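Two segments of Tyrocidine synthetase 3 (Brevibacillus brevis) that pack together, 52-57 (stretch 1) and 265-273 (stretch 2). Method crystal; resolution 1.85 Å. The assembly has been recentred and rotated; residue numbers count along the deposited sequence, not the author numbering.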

# COMPACT_ATOMS: atom_id res chain seq x y z
N HIS A 52 6.15 5.70 -26.02
CA HIS A 52 7.57 5.39 -26.13
C HIS A 52 8.41 6.39 -25.32
O HIS A 52 9.32 5.99 -24.59
N ASN A 53 8.09 7.68 -25.44
CA ASN A 53 8.86 8.72 -24.75
C ASN A 53 8.67 8.72 -23.24
O ASN A 53 9.65 8.87 -22.50
N GLU A 54 7.44 8.58 -22.77
CA GLU A 54 7.15 8.66 -21.34
C GLU A 54 7.44 7.33 -20.63
O GLU A 54 7.94 7.35 -19.50
N TYR A 55 7.15 6.21 -21.29
CA TYR A 55 7.20 4.89 -20.62
C TYR A 55 8.11 3.84 -21.28
O TYR A 55 8.20 2.72 -20.77
N GLN A 56 8.78 4.19 -22.37
CA GLN A 56 9.61 3.22 -23.11
C GLN A 56 8.86 1.93 -23.41
O GLN A 56 9.41 0.83 -23.26
N VAL A 57 7.60 2.06 -23.80
CA VAL A 57 6.80 0.92 -24.22
C VAL A 57 6.48 1.14 -25.69
O VAL A 57 5.95 2.18 -26.06
N GLN A 265 18.02 1.79 -14.44
CA GLN A 265 18.93 2.34 -15.46
C GLN A 265 18.23 2.78 -16.75
O GLN A 265 18.90 3.12 -17.73
N SER A 266 16.90 2.78 -16.76
CA SER A 266 16.15 3.03 -17.98
C SER A 266 15.73 4.50 -18.12
O SER A 266 15.70 5.25 -17.14
N ALA A 267 15.43 4.90 -19.36
CA ALA A 267 14.81 6.19 -19.63
C ALA A 267 13.45 6.28 -18.93
O ALA A 267 13.07 7.33 -18.41
N ALA A 268 12.72 5.16 -18.92
CA ALA A 268 11.41 5.09 -18.26
C ALA A 268 11.51 5.45 -16.77
O ALA A 268 10.68 6.19 -16.26
N PHE A 269 12.54 4.94 -16.09
CA PHE A 269 12.75 5.27 -14.67
C PHE A 269 13.00 6.77 -14.48
O PHE A 269 12.50 7.36 -13.54
N HIS A 270 13.76 7.37 -15.38
CA HIS A 270 14.02 8.81 -15.31
C HIS A 270 12.72 9.62 -15.39
O HIS A 270 12.58 10.66 -14.74
N LYS A 271 11.77 9.14 -16.19
CA LYS A 271 10.48 9.78 -16.32
C LYS A 271 9.60 9.56 -15.09
O LYS A 271 8.88 10.46 -14.67
N GLN A 272 9.66 8.35 -14.51
CA GLN A 272 8.97 8.08 -13.23
C GLN A 272 9.49 9.04 -12.17
O GLN A 272 8.71 9.65 -11.45
N GLU A 273 10.81 9.17 -12.10
CA GLU A 273 11.46 10.08 -11.15
C GLU A 273 11.10 11.53 -11.41
O GLU A 273 10.75 12.26 -10.48

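The C-terminal end of one helix, residues 52-55, packs with the residue that follows it against the N-terminal start of a second helix, residues 267-273, burying 382 Å² in total. The closest CA atoms across the contact are those of Tyr 55 and Ala 268, 4.8 Å apart.

A direct hydrogen bond crosses the contact. Gln 56 leaves the first helix with positive phi (50°), and its CA-to-CB bond points toward the second stretch. With chi1 at -89° (m) and chi2 t, the side chain extends to the start of the second helix, where Ala 268 N donates to Gln 56 OE1 (3.0 Å, 158°). The amide oxygen thus satisfies one of the first-turn NH groups that lack a backbone acceptor within the helix. Another is met by the helix's own N-cap: Ser 266, chi1 p, accepts from Phe 269 N through OG at 3.0 Å. The two side chains therefore serve neighbouring amides, one from across the contact and one from within the stretch.

Van der Waals contacts fill out the rest of the contact. Ser 266, Ala 267, Ala 268 and Lys 271 all direct CA-to-CB toward the first stretch. Gln 56 CD rests 3.5 Å from Ala 267 CB, while Ala 268 CB lies 3.6 Å from both Gln 56 OE1 and Tyr 55 O. Lys 271, with chi1 and chi2 both m and the outer torsions t, lays its aliphatic chain along the helix end: its CB is 3.3 Å from Glu 54 O and its CE 3.6 Å from Asn 53 O. Tyr 55 (m) starts away, but its ring returns to meet Gln 272 (m, m), whose NE2 lies near the ring plane at the edge, 3.8 Å from Tyr 55 CE2.

Charge plays a looser part. Glu 54 (t, p) also begins away, yet its carboxylate comes back so that OE2 sits 3.6 Å from Lys 271 CD; the separation of Glu 54 OE2 from Lys 271 NZ, 4.4 Å, is too long for a salt bridge.

Three waters complete the polar network. Water 1 donates to Glu 54 O (2.6 Å) and Ala 268 O (2.7 Å) and accepts from Gln 272 NE2 (3.0 Å), joining the two helices. Water 2 donates to Glu 54 OE1 (2.7 Å) and Lys 271 O (2.8 Å). Water 3 accepts from Gln 56 NE2 (2.8 Å) and Ala 267 N (3.0 Å), so both ends of the Gln 56 amide are engaged at the helix start.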

# COMPACT_ATOMS: atom_id res chain seq x y z
CB HIS A 52 8.03 5.38 -27.59
CG HIS A 52 9.52 5.33 -27.76
ND1 HIS A 52 10.26 4.19 -27.48
CD2 HIS A 52 10.40 6.27 -28.15
CE1 HIS A 52 11.54 4.44 -27.71
NE2 HIS A 52 11.65 5.70 -28.12
CB ASN A 53 8.51 10.11 -25.32
CG ASN A 53 9.02 10.31 -26.74
OD1 ASN A 53 9.91 9.60 -27.21
ND2 ASN A 53 8.46 11.30 -27.43
CB GLU A 54 5.70 9.09 -21.11
CG GLU A 54 5.34 9.40 -19.64
CD GLU A 54 6.07 10.61 -19.05
OE1 GLU A 54 6.11 10.74 -17.81
OE2 GLU A 54 6.59 11.43 -19.83
CB TYR A 55 5.78 4.33 -20.49
CG TYR A 55 4.87 5.27 -19.74
CD1 TYR A 55 3.86 5.98 -20.39
CD2 TYR A 55 5.05 5.50 -18.38
CE1 TYR A 55 3.04 6.86 -19.70
CE2 TYR A 55 4.24 6.38 -17.68
CZ TYR A 55 3.24 7.06 -18.34
OH TYR A 55 2.45 7.94 -17.64
CB GLN A 56 10.91 2.91 -22.35
CG GLN A 56 12.06 3.83 -22.66
CD GLN A 56 13.34 3.33 -22.04
OE1 GLN A 56 13.37 2.98 -20.86
NE2 GLN A 56 14.41 3.31 -22.82
CB VAL A 57 5.52 0.77 -23.39
CG1 VAL A 57 4.65 -0.35 -23.94
CG2 VAL A 57 5.89 0.49 -21.93
CB GLN A 265 20.02 1.30 -15.81
CG GLN A 265 21.28 1.41 -14.97
CD GLN A 265 21.07 1.03 -13.53
OE1 GLN A 265 21.52 1.73 -12.62
NE2 GLN A 265 20.40 -0.10 -13.30
CB SER A 266 14.91 2.14 -18.03
OG SER A 266 13.97 2.52 -17.04
CB ALA A 267 14.67 6.41 -21.12
CB ALA A 268 10.81 3.70 -18.42
CB PHE A 269 13.91 4.45 -14.10
CG PHE A 269 14.24 4.76 -12.67
CD1 PHE A 269 13.65 4.05 -11.64
CD2 PHE A 269 15.18 5.74 -12.35
CE1 PHE A 269 13.96 4.32 -10.32
CE2 PHE A 269 15.49 6.01 -11.02
CZ PHE A 269 14.88 5.30 -10.01
CB HIS A 270 14.98 9.24 -16.41
CG HIS A 270 15.66 10.55 -16.15
ND1 HIS A 270 15.28 11.72 -16.77
CD2 HIS A 270 16.70 10.86 -15.35
CE1 HIS A 270 16.06 12.70 -16.36
NE2 HIS A 270 16.94 12.21 -15.50
CB LYS A 271 9.75 9.30 -17.58
CG LYS A 271 10.39 9.75 -18.89
CD LYS A 271 10.17 11.23 -19.15
CE LYS A 271 10.72 11.64 -20.51
NZ LYS A 271 10.51 13.09 -20.77
CB GLN A 272 9.19 6.64 -12.74
CG GLN A 272 8.63 5.54 -13.63
CD GLN A 272 7.13 5.46 -13.59
OE1 GLN A 272 6.55 5.08 -12.57
NE2 GLN A 272 6.48 5.81 -14.69
CB GLU A 273 12.98 9.91 -11.23
CG GLU A 273 13.77 10.90 -10.38
CD GLU A 273 15.25 10.61 -10.40
OE1 GLU A 273 15.78 10.16 -9.37
OE2 GLU A 273 15.88 10.83 -11.46
O HOH W 1 8.12 6.12 -17.18
O HOH W 2 7.61 12.32 -16.26
O HOH W 3 16.84 3.16 -21.41